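Local coordinates for protein aldose 1-epimerase (PDB 1LUR) that probably interconverts the alpha and beta anomers of aldose sugars, as an aldose 1-epimerase (mutarotase) of the GalM family, at residues F202-S210 with S308-F316; Y273-L284 with A296-H307. All blocks are in the same frame, centred on the assembly; numbering follows the deposited sequence.

In the fold
Contact 2 pairs strands 275-279 and 300-305, neighbours inside a seven-stranded antiparallel sheet, while contact 1 lies at the periphery, where 308-316 meets the chain around strand 207-210, an outermost strand of that same sheet. Their centres are about 16 Å apart; contact 2 lies about 7 Å from the centre of the chain, contact 1 about 18 Å. Along the chain 202-210 comes first, then both segments of contact 2, then 308-316, which continues directly from H307. F316 packs on H307, CD2 to CB 3.6 Å, where the two contacts touch. The loop leaving an interior strand therefore folds back on the sheet's margin, in a family whose active site generally lies in a cleft on the beta-sandwich.

Contact 1. Residues F202-S210 with S308-F316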
# COMPACT_ATOMS: atom_id res chain seq x y z
N PHE A 202 -10.29 -12.20 -7.80
CA PHE A 202 -9.15 -11.85 -6.98
C PHE A 202 -9.53 -11.65 -5.52
O PHE A 202 -8.96 -10.81 -4.82
CB PHE A 202 -8.45 -10.60 -7.53
CG PHE A 202 -7.76 -10.84 -8.85
CD1 PHE A 202 -8.43 -10.61 -10.05
CD2 PHE A 202 -6.48 -11.38 -8.89
CE1 PHE A 202 -7.83 -10.91 -11.27
CE2 PHE A 202 -5.87 -11.68 -10.11
CZ PHE A 202 -6.55 -11.45 -11.31
N CYS A 203 -10.50 -12.43 -5.05
CA CYS A 203 -10.92 -12.34 -3.66
C CYS A 203 -10.39 -13.60 -3.00
O CYS A 203 -10.54 -14.70 -3.55
CB CYS A 203 -12.44 -12.30 -3.52
SG CYS A 203 -12.94 -12.23 -1.77
N PRO A 204 -9.76 -13.46 -1.83
CA PRO A 204 -9.21 -14.62 -1.12
C PRO A 204 -10.23 -15.74 -0.94
O PRO A 204 -11.41 -15.49 -0.73
CB PRO A 204 -8.76 -14.03 0.21
CG PRO A 204 -8.33 -12.64 -0.19
CD PRO A 204 -9.45 -12.21 -1.11
N THR A 205 -9.75 -16.97 -1.01
CA THR A 205 -10.62 -18.13 -0.84
C THR A 205 -10.48 -18.66 0.58
O THR A 205 -11.29 -19.48 1.03
CB THR A 205 -10.23 -19.25 -1.81
OG1 THR A 205 -8.86 -19.61 -1.58
CG2 THR A 205 -10.39 -18.78 -3.24
N GLY A 206 -9.45 -18.19 1.29
CA GLY A 206 -9.22 -18.64 2.65
C GLY A 206 -8.10 -19.66 2.70
O GLY A 206 -7.67 -20.08 3.78
N ALA A 207 -7.61 -20.05 1.53
CA ALA A 207 -6.53 -21.02 1.43
C ALA A 207 -5.17 -20.34 1.32
O ALA A 207 -5.05 -19.23 0.79
CB ALA A 207 -6.75 -21.91 0.21
N ILE A 208 -4.14 -21.00 1.85
CA ILE A 208 -2.78 -20.49 1.81
C ILE A 208 -2.01 -21.51 1.00
O ILE A 208 -2.11 -22.72 1.25
CB ILE A 208 -2.14 -20.40 3.21
CG1 ILE A 208 -2.94 -19.43 4.10
CG2 ILE A 208 -0.69 -19.93 3.09
CD1 ILE A 208 -2.97 -18.01 3.59
N ARG A 209 -1.25 -21.04 0.02
CA ARG A 209 -0.48 -21.94 -0.82
C ARG A 209 1.00 -21.66 -0.75
O ARG A 209 1.44 -20.51 -0.63
CB ARG A 209 -0.93 -21.83 -2.28
CG ARG A 209 -2.25 -22.51 -2.58
CD ARG A 209 -2.57 -22.45 -4.07
NE ARG A 209 -1.48 -23.01 -4.86
CZ ARG A 209 -1.44 -23.00 -6.19
NH1 ARG A 209 -2.43 -22.46 -6.88
NH2 ARG A 209 -0.40 -23.53 -6.83
N SER A 210 1.77 -22.74 -0.81
CA SER A 210 3.22 -22.65 -0.77
C SER A 210 3.62 -21.99 -2.06
O SER A 210 2.95 -22.13 -3.09
CB SER A 210 3.84 -24.05 -0.69
OG SER A 210 5.22 -24.01 -1.03
N SER A 308 -5.51 -10.14 3.16
CA SER A 308 -6.71 -9.62 2.53
C SER A 308 -7.89 -10.51 2.97
O SER A 308 -7.72 -11.71 3.16
CB SER A 308 -6.56 -9.66 1.01
OG SER A 308 -5.53 -8.80 0.56
N ALA A 309 -9.06 -9.91 3.16
CA ALA A 309 -10.26 -10.65 3.58
C ALA A 309 -10.15 -11.24 4.98
O ALA A 309 -10.89 -12.16 5.32
CB ALA A 309 -10.58 -11.76 2.58
N ALA A 310 -9.24 -10.70 5.80
CA ALA A 310 -9.07 -11.20 7.16
C ALA A 310 -10.40 -11.20 7.93
O ALA A 310 -10.70 -12.13 8.68
CB ALA A 310 -8.04 -10.35 7.90
N PRO A 311 -11.22 -10.14 7.75
CA PRO A 311 -12.51 -10.08 8.45
C PRO A 311 -13.45 -11.23 8.10
O PRO A 311 -14.41 -11.48 8.84
CB PRO A 311 -13.07 -8.74 8.02
CG PRO A 311 -11.86 -7.91 7.78
CD PRO A 311 -10.96 -8.87 7.05
N ASN A 312 -13.18 -11.93 6.99
CA ASN A 312 -14.00 -13.05 6.53
C ASN A 312 -13.50 -14.44 6.91
O ASN A 312 -14.24 -15.42 6.82
CB ASN A 312 -14.14 -13.00 5.01
CG ASN A 312 -14.81 -11.74 4.52
OD1 ASN A 312 -14.16 -10.87 3.93
ND2 ASN A 312 -16.10 -11.62 4.78
N PHE A 313 -12.24 -14.53 7.31
CA PHE A 313 -11.68 -15.82 7.69
C PHE A 313 -11.06 -15.72 9.07
O PHE A 313 -10.09 -14.99 9.28
CB PHE A 313 -10.64 -16.25 6.65
CG PHE A 313 -11.19 -16.33 5.25
CD1 PHE A 313 -11.03 -15.28 4.35
CD2 PHE A 313 -11.92 -17.45 4.84
CE1 PHE A 313 -11.58 -15.34 3.07
CE2 PHE A 313 -12.47 -17.51 3.56
CZ PHE A 313 -12.30 -16.45 2.67
N ASP A 314 -11.62 -16.46 10.03
CA ASP A 314 -11.11 -16.42 11.39
C ASP A 314 -9.73 -17.02 11.61
O ASP A 314 -9.16 -16.87 12.69
CB ASP A 314 -12.11 -17.03 12.38
CG ASP A 314 -12.40 -18.47 12.08
OD1 ASP A 314 -11.45 -19.25 11.89
OD2 ASP A 314 -13.60 -18.83 12.05
N HIS A 315 -9.19 -17.71 10.60
CA HIS A 315 -7.86 -18.30 10.77
C HIS A 315 -6.81 -17.31 10.29
O HIS A 315 -5.61 -17.55 10.42
CB HIS A 315 -7.72 -19.64 10.02
CG HIS A 315 -8.01 -19.56 8.56
ND1 HIS A 315 -9.27 -19.30 8.06
CD2 HIS A 315 -7.21 -19.76 7.48
CE1 HIS A 315 -9.24 -19.35 6.74
NE2 HIS A 315 -8.00 -19.62 6.36
N PHE A 316 -7.26 -16.20 9.71
CA PHE A 316 -6.35 -15.17 9.22
C PHE A 316 -6.22 -14.26 10.44
O PHE A 316 -6.97 -14.42 11.40
CB PHE A 316 -6.97 -14.37 8.06
CG PHE A 316 -6.82 -15.03 6.71
CD1 PHE A 316 -6.31 -16.32 6.59
CD2 PHE A 316 -7.20 -14.35 5.56
CE1 PHE A 316 -6.20 -16.92 5.34
CE2 PHE A 316 -7.09 -14.94 4.31
CZ PHE A 316 -6.58 -16.23 4.20
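The F313 ring lies over the G206 backbone, with G206 CA 3.6 Å from the ring centroid and 14° off the normal, a CH-pi contact that a CB on the glycine would turn into a clash. F313 CE2 at the rim of the ring lies 3.4 Å from T205 O. Next to this ring, H315 meets the same glycine through its rim: NE2 donates to G206 O at 2.6 Å, with the carbonyl oxygen in the imidazole plane and the N-H on one of its lone pairs. The H315 side chain starts wedged between backbone N and carbonyl carbon (chi1 57°), which turns the imidazole toward the glycine; F316 CD1 lies against one of its faces. The segments join the corner at G206, between strands 204-205 and 207-210, to a loop after strand 300-305 in the beta-sandwich of the galactose mutarotase fold; a type I turn from F313 to F316 brings the three rings together. F316 CE1 meets I208 CD1 at 3.8 Å, their side chains approaching from opposite directions. At the other end the P204 ring packs its CG on A309 CB (3.7 Å) and S308 CB. A serine in place of F313 would probably leave G206 CA without its aromatic cover and open a gap beside the T205 carbonyl. T205, its CB pointing away from the loop, bonds through OG1 to E197 on the neighbouring strand.

Contact 2. Residues Y273-L284 with A296-H307; sequences YPVIHLYASKFL and ANKALAIEPQFH. With SO4 (sulfate ion), chain C.
Strands 275-279 and 300-305 run antiparallel, their axes 4.3 Å apart at closest and at 159°, as adjacent strands in a sheet of the galactose mutarotase beta-sandwich. Hydrogen-bonded pairs V275-Q305, H277-E303 and Y279-A301 each contribute two backbone bonds, and beyond the strands N297 N still hydrogen-bonds to S281 O. On the face with I276, L278, I302 and P304, I276 and I302 lie side by side, their CG2 methyls 3.8 Å apart. On the other face H277 and E303 point the same way, with E303 OE1 at the imidazole edge, 3.4 Å from H277 CD2, and the ring and carboxylate planes 68° apart. With its CG anti to the backbone N (chi1 -175°), H277 hydrogen-bonds through NE2 to D238 and through ND1 to D240 of strand 238-243, two bonds that probably fix the ring's rotation. Y279 CB packs on A301 CB. Just before V275 and just after Q305, the Y273 edge meets the F306 face in an offset edge-to-face pair, planes nearly perpendicular and centroids 5.4 Å apart; Y273 OH bonds to H157 and Y327. The Q305 amide bonds to the next residue, NE2 donating to F306 O at 3.0 Å. At the far end K282 NZ hydrogen-bonds O1 of a sulfate ion, probably picked up from the crystallisation medium. V275 CG1 sits almost over the centre of one face of the H307 ring, 3.6 Å from its centroid.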
# COMPACT_ATOMS: atom_id res chain seq x y z
N TYR A 273 3.83 -5.41 9.35
CA TYR A 273 2.72 -6.16 8.77
C TYR A 273 3.18 -7.57 8.41
O TYR A 273 4.34 -7.79 8.08
CB TYR A 273 2.17 -5.45 7.51
CG TYR A 273 1.33 -4.22 7.80
CD1 TYR A 273 1.84 -2.94 7.60
CD2 TYR A 273 0.02 -4.33 8.28
CE1 TYR A 273 1.08 -1.79 7.87
CE2 TYR A 273 -0.75 -3.20 8.55
CZ TYR A 273 -0.21 -1.93 8.35
OH TYR A 273 -0.96 -0.81 8.63
N PRO A 274 2.25 -8.55 8.46
CA PRO A 274 2.55 -9.95 8.16
C PRO A 274 2.60 -10.29 6.68
O PRO A 274 3.17 -11.32 6.30
CB PRO A 274 1.44 -10.69 8.89
CG PRO A 274 0.27 -9.78 8.65
CD PRO A 274 0.86 -8.40 8.92
N VAL A 275 2.01 -9.46 5.83
CA VAL A 275 2.04 -9.74 4.40
C VAL A 275 2.27 -8.49 3.58
O VAL A 275 2.19 -7.37 4.08
CB VAL A 275 0.71 -10.40 3.91
CG1 VAL A 275 0.27 -11.48 4.87
CG2 VAL A 275 -0.37 -9.35 3.73
N ILE A 276 2.57 -8.69 2.31
CA ILE A 276 2.80 -7.59 1.39
C ILE A 276 2.04 -7.94 0.13
O ILE A 276 2.36 -8.92 -0.55
CB ILE A 276 4.29 -7.41 1.04
CG1 ILE A 276 5.07 -6.99 2.29
CG2 ILE A 276 4.42 -6.38 -0.06
CD1 ILE A 276 6.55 -6.70 2.03
N HIS A 277 1.03 -7.14 -0.18
CA HIS A 277 0.24 -7.38 -1.38
C HIS A 277 0.93 -6.76 -2.58
O HIS A 277 1.21 -5.56 -2.59
CB HIS A 277 -1.16 -6.78 -1.25
CG HIS A 277 -2.06 -7.10 -2.40
ND1 HIS A 277 -2.69 -8.31 -2.53
CD2 HIS A 277 -2.40 -6.37 -3.49
CE1 HIS A 277 -3.38 -8.33 -3.65
NE2 HIS A 277 -3.22 -7.16 -4.25
N LEU A 278 1.21 -7.58 -3.58
CA LEU A 278 1.87 -7.13 -4.79
C LEU A 278 0.88 -7.11 -5.95
O LEU A 278 0.24 -8.12 -6.23
CB LEU A 278 3.03 -8.07 -5.15
CG LEU A 278 4.06 -8.35 -4.05
CD1 LEU A 278 5.03 -9.43 -4.50
CD2 LEU A 278 4.81 -7.06 -3.72
N TYR A 279 0.75 -5.96 -6.59
CA TYR A 279 -0.16 -5.81 -7.72
C TYR A 279 0.64 -5.29 -8.92
O TYR A 279 1.11 -4.15 -8.92
CB TYR A 279 -1.29 -4.85 -7.37
CG TYR A 279 -2.17 -4.47 -8.54
CD1 TYR A 279 -2.75 -5.45 -9.35
CD2 TYR A 279 -2.44 -3.14 -8.83
CE1 TYR A 279 -3.57 -5.10 -10.43
CE2 TYR A 279 -3.25 -2.78 -9.91
CZ TYR A 279 -3.81 -3.77 -10.70
OH TYR A 279 -4.61 -3.41 -11.76
N ALA A 280 0.77 -6.13 -9.94
CA ALA A 280 1.50 -5.79 -11.15
C ALA A 280 0.89 -4.72 -12.05
O ALA A 280 1.30 -4.57 -13.20
CB ALA A 280 1.78 -7.06 -11.96
N SER A 281 -0.10 -4.00 -11.54
CA SER A 281 -0.74 -2.94 -12.32
C SER A 281 -1.33 -3.39 -13.67
O SER A 281 -1.31 -2.64 -14.65
CB SER A 281 0.28 -1.82 -12.53
OG SER A 281 -0.23 -0.77 -13.34
N LYS A 282 -1.87 -4.60 -13.71
CA LYS A 282 -2.46 -5.15 -14.94
C LYS A 282 -3.63 -4.37 -15.53
O LYS A 282 -3.75 -4.26 -16.75
CB LYS A 282 -2.90 -6.59 -14.69
CG LYS A 282 -3.58 -7.26 -15.88
CD LYS A 282 -4.03 -8.67 -15.52
CE LYS A 282 -4.69 -9.37 -16.70
NZ LYS A 282 -5.91 -8.64 -17.18
N PHE A 283 -4.50 -3.82 -14.68
CA PHE A 283 -5.66 -3.07 -15.14
C PHE A 283 -5.52 -1.55 -15.12
O PHE A 283 -6.52 -0.83 -15.10
CB PHE A 283 -6.88 -3.48 -14.32
CG PHE A 283 -7.19 -4.95 -14.40
CD1 PHE A 283 -7.83 -5.49 -15.51
CD2 PHE A 283 -6.82 -5.81 -13.36
CE1 PHE A 283 -8.08 -6.85 -15.60
CE2 PHE A 283 -7.07 -7.18 -13.44
CZ PHE A 283 -7.71 -7.70 -14.57
N LEU A 284 -4.28 -1.05 -15.12
CA LEU A 284 -4.06 0.39 -15.10
C LEU A 284 -4.17 0.99 -16.50
O LEU A 284 -3.84 0.34 -17.49
CB LEU A 284 -2.69 0.70 -14.50
CG LEU A 284 -2.31 2.18 -14.37
CD1 LEU A 284 -3.30 2.90 -13.47
CD2 LEU A 284 -0.90 2.29 -13.81
N ALA A 296 -0.83 -1.28 -19.01
CA ALA A 296 -0.66 -2.55 -18.31
C ALA A 296 0.76 -2.80 -17.80
O ALA A 296 1.74 -2.51 -18.49
CB ALA A 296 -1.10 -3.70 -19.21
N ASN A 297 0.85 -3.35 -16.59
CA ASN A 297 2.13 -3.66 -15.95
C ASN A 297 3.11 -2.49 -15.88
O ASN A 297 4.32 -2.69 -15.84
CB ASN A 297 2.79 -4.85 -16.66
CG ASN A 297 1.92 -6.10 -16.65
OD1 ASN A 297 1.38 -6.49 -15.61
ND2 ASN A 297 1.79 -6.73 -17.81
N LYS A 298 2.59 -1.26 -15.85
CA LYS A 298 3.43 -0.07 -15.77
C LYS A 298 4.26 -0.03 -14.49
O LYS A 298 5.46 0.23 -14.53
CB LYS A 298 2.57 1.19 -15.86
CG LYS A 298 3.28 2.48 -15.44
CD LYS A 298 4.51 2.76 -16.30
CE LYS A 298 5.19 4.06 -15.88
NZ LYS A 298 6.40 4.35 -16.71
N ALA A 299 3.61 -0.26 -13.36
CA ALA A 299 4.32 -0.23 -12.09
C ALA A 299 3.99 -1.42 -11.20
O ALA A 299 3.26 -2.33 -11.59
CB ALA A 299 4.02 1.07 -11.34
N LEU A 300 4.56 -1.41 -10.01
CA LEU A 300 4.34 -2.48 -9.05
C LEU A 300 3.80 -1.88 -7.76
O LEU A 300 4.52 -1.16 -7.06
CB LEU A 300 5.65 -3.22 -8.75
CG LEU A 300 5.54 -4.34 -7.71
CD1 LEU A 300 4.70 -5.48 -8.28
CD2 LEU A 300 6.92 -4.84 -7.34
N ALA A 301 2.54 -2.15 -7.47
CA ALA A 301 1.93 -1.64 -6.25
C ALA A 301 2.44 -2.53 -5.14
O ALA A 301 2.34 -3.75 -5.21
CB ALA A 301 0.41 -1.72 -6.34
N ILE A 302 3.02 -1.91 -4.11
CA ILE A 302 3.55 -2.65 -2.98
C ILE A 302 2.73 -2.20 -1.78
O ILE A 302 2.82 -1.05 -1.35
CB ILE A 302 5.05 -2.34 -2.78
CG1 ILE A 302 5.82 -2.73 -4.05
CG2 ILE A 302 5.59 -3.10 -1.59
CD1 ILE A 302 7.33 -2.51 -3.97
N GLU A 303 1.92 -3.12 -1.25
CA GLU A 303 1.06 -2.82 -0.12
C GLU A 303 1.23 -3.69 1.12
O GLU A 303 0.64 -4.77 1.21
CB GLU A 303 -0.40 -2.89 -0.58
CG GLU A 303 -0.57 -2.57 -2.06
CD GLU A 303 -1.97 -2.84 -2.60
OE1 GLU A 303 -2.10 -3.04 -3.83
OE2 GLU A 303 -2.94 -2.84 -1.82
N PRO A 304 2.07 -3.25 2.07
CA PRO A 304 2.29 -4.00 3.31
C PRO A 304 0.95 -3.93 4.03
O PRO A 304 0.41 -2.84 4.20
CB PRO A 304 3.37 -3.19 4.02
CG PRO A 304 4.18 -2.64 2.86
CD PRO A 304 3.09 -2.19 1.91
N GLN A 305 0.42 -5.06 4.46
CA GLN A 305 -0.88 -5.05 5.14
C GLN A 305 -1.14 -6.39 5.82
O GLN A 305 -0.28 -7.27 5.80
CB GLN A 305 -1.97 -4.87 4.08
CG GLN A 305 -1.94 -6.05 3.07
CD GLN A 305 -3.05 -6.04 2.03
OE1 GLN A 305 -3.13 -5.13 1.20
NE2 GLN A 305 -3.89 -7.07 2.06
N PHE A 306 -2.32 -6.52 6.40
CA PHE A 306 -2.71 -7.76 7.06
C PHE A 306 -3.34 -8.54 5.91
O PHE A 306 -3.72 -7.94 4.90
CB PHE A 306 -3.78 -7.54 8.14
CG PHE A 306 -3.25 -6.98 9.42
CD1 PHE A 306 -3.33 -5.62 9.69
CD2 PHE A 306 -2.66 -7.82 10.37
CE1 PHE A 306 -2.84 -5.10 10.89
CE2 PHE A 306 -2.17 -7.31 11.57
CZ PHE A 306 -2.26 -5.96 11.83
N HIS A 307 -3.47 -9.85 6.07
CA HIS A 307 -4.06 -10.67 5.01
C HIS A 307 -5.35 -10.08 4.47
O HIS A 307 -6.19 -9.60 5.24
CB HIS A 307 -4.38 -12.07 5.53
CG HIS A 307 -3.20 -12.82 6.04
ND1 HIS A 307 -2.41 -12.35 7.08
CD2 HIS A 307 -2.68 -14.02 5.69
CE1 HIS A 307 -1.46 -13.24 7.34
NE2 HIS A 307 -1.60 -14.26 6.51
S SO4 C . -9.12 -10.36 -18.09
O1 SO4 C . -7.76 -10.18 -18.65
O2 SO4 C . -9.85 -9.08 -18.16
O3 SO4 C . -9.84 -11.39 -18.86
O4 SO4 C . -9.01 -10.78 -16.68